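Local coordinates for HpuA (Kingella denitrificans ATCC 33394, PDB 5EC6), which acts as an outer-membrane lipoprotein receptor for haemoglobin, probably serving the acquisition of haem iron from the host, at residues T172-Y177 and T213-T218; G219-T224 and R238-N243. All blocks are in the same frame, centred on the assembly; numbering follows the deposited sequence.

Interaction 1. Residues T172-Y177 and T213-T218; sequences TGKATY and TVNFNT
Ala175 and Val214 form the hydrogen-bonded pair at the heart of this antiparallel ladder: Val214 N donates to Ala175 O at 2.8 Å, and Ala175 N donates to Val214 O. The tight part lies on the face carrying their side chains. Phe216 CG stands beside its own backbone N (chi1 -67°); Val214 CG1 lies over the ring centre, and Ala175 CB is 4.1 Å from Phe216 CE2 at the ring edge. Tyr177 CE1 brushes Val214 CG2, and Leu264 touches both aromatic side chains. The other face is polar. Thr176 OG1 and Thr213 OG1 share a 2.7 Å hydrogen bond and also bond to Leu319 and His318. Lys174 CD crosses 3.6 Å from Asn215 ND2; Lys174 NZ reaches Asp315 and Ser317, and Asn215 ND2 the backbone oxygens of Asp315 and Ser313. Beyond the strands Phe216 and Asn217 are more exposed, but Gly173 stays buried, held by Phe216 N to Gly173 O and by a nearly straight bond (173°) from Gly173 N to Asn217 OD1. Asn215 OD1 takes Thr218 N in an Asx motif. The chemistry implies a two-sided strand pair: apolar packing on one face, polar groups binding the C-terminal segment 313-319 on the other.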
loop_
_atom_site.group_PDB
_atom_site.type_symbol
_atom_site.label_atom_id
_atom_site.label_comp_id
_atom_site.label_asym_id
_atom_site.label_seq_id
_atom_site.Cartn_x
_atom_site.Cartn_y
_atom_site.Cartn_z
ATOM N N THR A 172 21.071 5.877 5.932
ATOM C CA THR A 172 21.363 7.324 6.038
ATOM C C THR A 172 20.497 8.165 5.107
ATOM O O THR A 172 19.951 7.673 4.117
ATOM C CB THR A 172 22.850 7.637 5.721
ATOM O OG1 THR A 172 23.139 7.351 4.333
ATOM C CG2 THR A 172 23.784 6.805 6.621
ATOM N N GLY A 173 20.401 9.448 5.388
ATOM C CA GLY A 173 19.775 10.380 4.481
ATOM C C GLY A 173 18.260 10.420 4.630
ATOM O O GLY A 173 17.742 10.166 5.669
ATOM N N LYS A 174 17.608 10.806 3.550
ATOM C CA LYS A 174 16.176 11.075 3.579
ATOM C C LYS A 174 15.533 10.499 2.315
ATOM O O LYS A 174 16.164 10.373 1.276
ATOM C CB LYS A 174 15.879 12.573 3.707
ATOM C CG LYS A 174 16.099 13.092 5.123
ATOM C CD LYS A 174 15.916 14.605 5.254
ATOM C CE LYS A 174 14.460 15.035 5.081
ATOM N NZ LYS A 174 14.220 16.491 5.338
ATOM N N ALA A 175 14.250 10.185 2.439
ATOM C CA ALA A 175 13.431 9.810 1.271
ATOM C C ALA A 175 12.019 10.332 1.442
ATOM O O ALA A 175 11.504 10.374 2.557
ATOM C CB ALA A 175 13.346 8.304 1.192
ATOM N N THR A 176 11.436 10.739 0.330
ATOM C CA THR A 176 10.077 11.256 0.285
ATOM C C THR A 176 9.212 10.360 -0.593
ATOM O O THR A 176 9.575 9.993 -1.716
ATOM C CB THR A 176 10.119 12.701 -0.245
ATOM O OG1 THR A 176 10.854 13.506 0.695
ATOM C CG2 THR A 176 8.773 13.287 -0.407
ATOM N N TYR A 177 8.023 10.074 -0.068
ATOM C CA TYR A 177 7.063 9.138 -0.651
ATOM C C TYR A 177 5.767 9.898 -0.979
ATOM O O TYR A 177 5.355 10.798 -0.252
ATOM C CB TYR A 177 6.771 7.983 0.309
ATOM C CG TYR A 177 7.969 7.122 0.643
ATOM C CD1 TYR A 177 8.896 7.533 1.619
ATOM C CD2 TYR A 177 8.188 5.920 -0.007
ATOM C CE1 TYR A 177 10.024 6.797 1.884
ATOM C CE2 TYR A 177 9.283 5.153 0.268
ATOM C CZ TYR A 177 10.226 5.580 1.195
ATOM O OH TYR A 177 11.338 4.818 1.493
ATOM N N THR A 213 7.784 11.733 4.512
ATOM C CA THR A 213 9.231 11.706 4.440
ATOM C C THR A 213 9.820 10.974 5.636
ATOM O O THR A 213 9.429 11.202 6.808
ATOM C CB THR A 213 9.774 13.131 4.313
ATOM O OG1 THR A 213 9.472 13.588 3.002
ATOM C CG2 THR A 213 11.253 13.237 4.524
ATOM N N VAL A 214 10.793 10.119 5.303
ATOM C CA VAL A 214 11.564 9.381 6.276
ATOM C C VAL A 214 12.932 10.022 6.361
ATOM O O VAL A 214 13.628 10.189 5.337
ATOM C CB VAL A 214 11.696 7.891 5.909
ATOM C CG1 VAL A 214 12.599 7.213 6.931
ATOM C CG2 VAL A 214 10.354 7.194 5.867
ATOM N N ASN A 215 13.337 10.380 7.586
ATOM C CA ASN A 215 14.707 10.795 7.870
ATOM C C ASN A 215 15.406 9.625 8.565
ATOM O O ASN A 215 15.065 9.287 9.683
ATOM C CB ASN A 215 14.735 12.030 8.736
ATOM C CG ASN A 215 16.124 12.574 8.891
ATOM O OD1 ASN A 215 17.067 11.805 9.102
ATOM N ND2 ASN A 215 16.273 13.887 8.771
ATOM N N PHE A 216 16.300 8.969 7.839
ATOM C CA PHE A 216 17.022 7.812 8.324
ATOM C C PHE A 216 18.143 8.240 9.287
ATOM O O PHE A 216 18.624 7.400 10.038
ATOM C CB PHE A 216 17.620 7.021 7.164
ATOM C CG PHE A 216 16.573 6.353 6.280
ATOM C CD1 PHE A 216 16.047 5.135 6.616
ATOM C CD2 PHE A 216 16.093 6.998 5.154
ATOM C CE1 PHE A 216 15.111 4.491 5.786
ATOM C CE2 PHE A 216 15.119 6.380 4.356
ATOM C CZ PHE A 216 14.619 5.146 4.694
ATOM N N ASN A 217 18.573 9.487 9.229
ATOM C CA ASN A 217 19.607 9.999 10.196
ATOM C C ASN A 217 19.022 10.027 11.592
ATOM O O ASN A 217 19.660 9.590 12.549
ATOM C CB ASN A 217 20.128 11.375 9.805
ATOM C CG ASN A 217 20.624 11.455 8.404
ATOM O OD1 ASN A 217 21.262 10.524 7.908
ATOM N ND2 ASN A 217 20.315 12.572 7.721
ATOM N N THR A 218 17.803 10.531 11.718
ATOM C CA THR A 218 17.142 10.700 13.021
ATOM C C THR A 218 16.147 9.611 13.352
ATOM O O THR A 218 15.655 9.471 14.487
ATOM C CB THR A 218 16.371 12.038 13.041
ATOM O OG1 THR A 218 15.354 11.987 12.015
ATOM C CG2 THR A 218 17.256 13.236 12.883
#

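Interaction 2. Residues G219-T224 and R238-N243; sequences GKLGGT and RDVNVN
Lys220 and Asn241, a non-hydrogen-bonded antiparallel pair, send their side chains side by side and pointing the same way, and the ammonium group closes the gap between them. The lysine chain bends at chi2 (-63°), where CD turns towards the opposite strand and lies 3.5 Å from Asn241 OD1. Lys220 NZ then donates to that same OD1 at 2.7 Å, tilted 31° from the amide's carbonyl plane. Asp239 approaches obliquely, its CG anti to the backbone N, and its OD1 uses the syn lone pair towards Lys220 NZ in a salt bridge, also 2.7 Å long. One ammonium group is thus shared by a carboxylate and an amide oxygen, which probably steadies its positive charge on this more open face. Asp239 OD2 and Asn241 ND2 both bind a glycerol molecule, probably from the crystallisation liquor.

The other face is apolar. Leu221 CB rests against Val240 CG1 at 3.9 Å and Val242 CG2 at 4.1 Å, and Phe247 of strand 246-253 packs on both Leu221 and Val240. Two direct backbone bonds join the strands, Val242 N to Gly219 O and Leu221 N to Val240 O at 3.0 Å. Next, beside the corner at Asp239, a water stands in for a direct bond, donating to Leu221 O and accepting from Val240 N. The short segments cross at 136°, yet Gly223 pairs again with Met237. Each bulge belongs to a neighbouring strand pair: Gly219 and Lys220 face Asn215 of strand 208-215 as a G1 beta bulge, and Arg238 and Asp239 face Thr250 of strand 246-253 as a classic bulge. Strands 220-225 and 235-243 themselves form a beta hairpin, one part of the closed wall of this antiparallel beta barrel.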
loop_
_atom_site.group_PDB
_atom_site.type_symbol
_atom_site.label_atom_id
_atom_site.label_comp_id
_atom_site.label_asym_id
_atom_site.label_seq_id
_atom_site.Cartn_x
_atom_site.Cartn_y
_atom_site.Cartn_z
ATOM N N GLY A 219 15.818 8.770 12.357
ATOM C CA GLY A 219 14.819 7.721 12.541
ATOM C C GLY A 219 13.408 8.236 12.751
ATOM O O GLY A 219 12.713 7.750 13.612
ATOM N N LYS A 220 13.021 9.242 11.981
ATOM C CA LYS A 220 11.716 9.871 12.088
ATOM C C LYS A 220 10.953 9.829 10.765
ATOM O O LYS A 220 11.561 9.859 9.698
ATOM C CB LYS A 220 11.826 11.322 12.554
ATOM C CG LYS A 220 12.340 11.453 13.999
ATOM C CD LYS A 220 11.411 10.833 15.034
ATOM C CE LYS A 220 11.773 11.317 16.429
ATOM N NZ LYS A 220 10.928 10.775 17.489
ATOM N N LEU A 221 9.624 9.802 10.835
ATOM C CA LEU A 221 8.746 9.958 9.691
ATOM C C LEU A 221 7.752 11.089 9.920
ATOM O O LEU A 221 7.146 11.193 10.982
ATOM C CB LEU A 221 7.990 8.688 9.407
ATOM C CG LEU A 221 7.027 8.588 8.220
ATOM C CD1 LEU A 221 6.846 7.155 7.750
ATOM C CD2 LEU A 221 5.678 9.113 8.603
ATOM N N GLY A 222 7.636 11.966 8.925
ATOM C CA GLY A 222 6.678 13.063 8.954
ATOM C C GLY A 222 5.845 13.157 7.695
ATOM O O GLY A 222 6.172 12.563 6.653
ATOM N N GLY A 223 4.754 13.906 7.786
ATOM C CA GLY A 223 3.948 14.255 6.640
ATOM C C GLY A 223 2.465 14.197 6.945
ATOM O O GLY A 223 2.064 13.921 8.058
ATOM N N THR A 224 1.642 14.493 5.932
ATOM C CA THR A 224 0.217 14.630 6.085
ATOM C C THR A 224 -0.513 13.936 4.958
ATOM O O THR A 224 -0.209 14.163 3.778
ATOM C CB THR A 224 -0.183 16.125 6.099
ATOM O OG1 THR A 224 0.421 16.756 7.236
ATOM C CG2 THR A 224 -1.702 16.297 6.182
ATOM N N ARG A 238 2.514 12.811 13.750
ATOM C CA ARG A 238 2.971 13.593 14.886
ATOM C C ARG A 238 4.334 13.170 15.436
ATOM O O ARG A 238 5.224 14.014 15.607
ATOM C CB ARG A 238 1.933 13.608 15.994
ATOM C CG ARG A 238 0.649 14.377 15.591
ATOM C CD ARG A 238 0.898 15.846 15.396
ATOM N NE ARG A 238 -0.335 16.576 15.177
ATOM C CZ ARG A 238 -0.438 17.903 15.092
ATOM N NH1 ARG A 238 0.625 18.678 15.224
ATOM N NH2 ARG A 238 -1.636 18.459 14.898
ATOM N N ASP A 239 4.479 11.942 15.886
ATOM C CA ASP A 239 5.786 11.483 16.355
ATOM C C ASP A 239 5.875 10.012 15.981
ATOM O O ASP A 239 5.254 9.159 16.613
ATOM C CB ASP A 239 5.931 11.609 17.859
ATOM C CG ASP A 239 7.384 11.350 18.304
ATOM O OD1 ASP A 239 8.254 11.304 17.433
ATOM O OD2 ASP A 239 7.641 11.298 19.506
ATOM N N VAL A 240 6.594 9.775 14.902
ATOM C CA VAL A 240 6.714 8.448 14.349
ATOM C C VAL A 240 8.191 8.085 14.224
ATOM O O VAL A 240 8.937 8.754 13.548
ATOM C CB VAL A 240 5.996 8.384 12.981
ATOM C CG1 VAL A 240 6.145 6.996 12.363
ATOM C CG2 VAL A 240 4.509 8.710 13.133
ATOM N N ASN A 241 8.567 6.987 14.899
ATOM C CA ASN A 241 9.928 6.499 14.898
ATOM C C ASN A 241 10.124 5.354 13.922
ATOM O O ASN A 241 9.232 4.523 13.801
ATOM C CB ASN A 241 10.310 6.043 16.299
ATOM C CG ASN A 241 10.403 7.219 17.270
ATOM O OD1 ASN A 241 11.254 8.089 17.122
ATOM N ND2 ASN A 241 9.471 7.287 18.196
ATOM N N VAL A 242 11.296 5.329 13.301
ATOM C CA VAL A 242 11.626 4.375 12.250
ATOM C C VAL A 242 12.781 3.522 12.755
ATOM O O VAL A 242 13.807 4.102 13.185
ATOM C CB VAL A 242 12.020 5.083 10.975
ATOM C CG1 VAL A 242 12.258 4.041 9.877
ATOM C CG2 VAL A 242 10.954 6.080 10.561
ATOM N N ASN A 243 12.579 2.199 12.724
ATOM C CA ASN A 243 13.574 1.217 13.232
ATOM C C ASN A 243 13.729 0.181 12.114
ATOM O O ASN A 243 12.783 -0.555 11.854
ATOM C CB ASN A 243 13.098 0.557 14.525
ATOM C CG ASN A 243 13.076 1.523 15.731
ATOM O OD1 ASN A 243 14.121 1.757 16.373
ATOM N ND2 ASN A 243 11.893 2.081 16.059
HETATM O O HOH W 1 7.561 12.142 13.510
#

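Following the chain from the N terminus, strand 174-185 comes first of the four strands involved; interaction 1 closes when strand 208-215 returns antiparallel beside its start, completing a loop of 35 intervening residues. Directly afterwards the chain turns into strand 220-225, and interaction 2 closes a much shorter loop when strand 235-243 comes back against it. The two loops are in series, neither nesting nor crossing. Their join is the tight connection between 208-215 and 220-225, neighbours in the sheet, where Asn215 N lies 2.8 Å from Lys220 O and Thr213 N equally near Gly222 O, both probable hydrogen bonds. Four strands adjacent in the barrel wall, the last three consecutive in the chain, are thereby tied edge to edge.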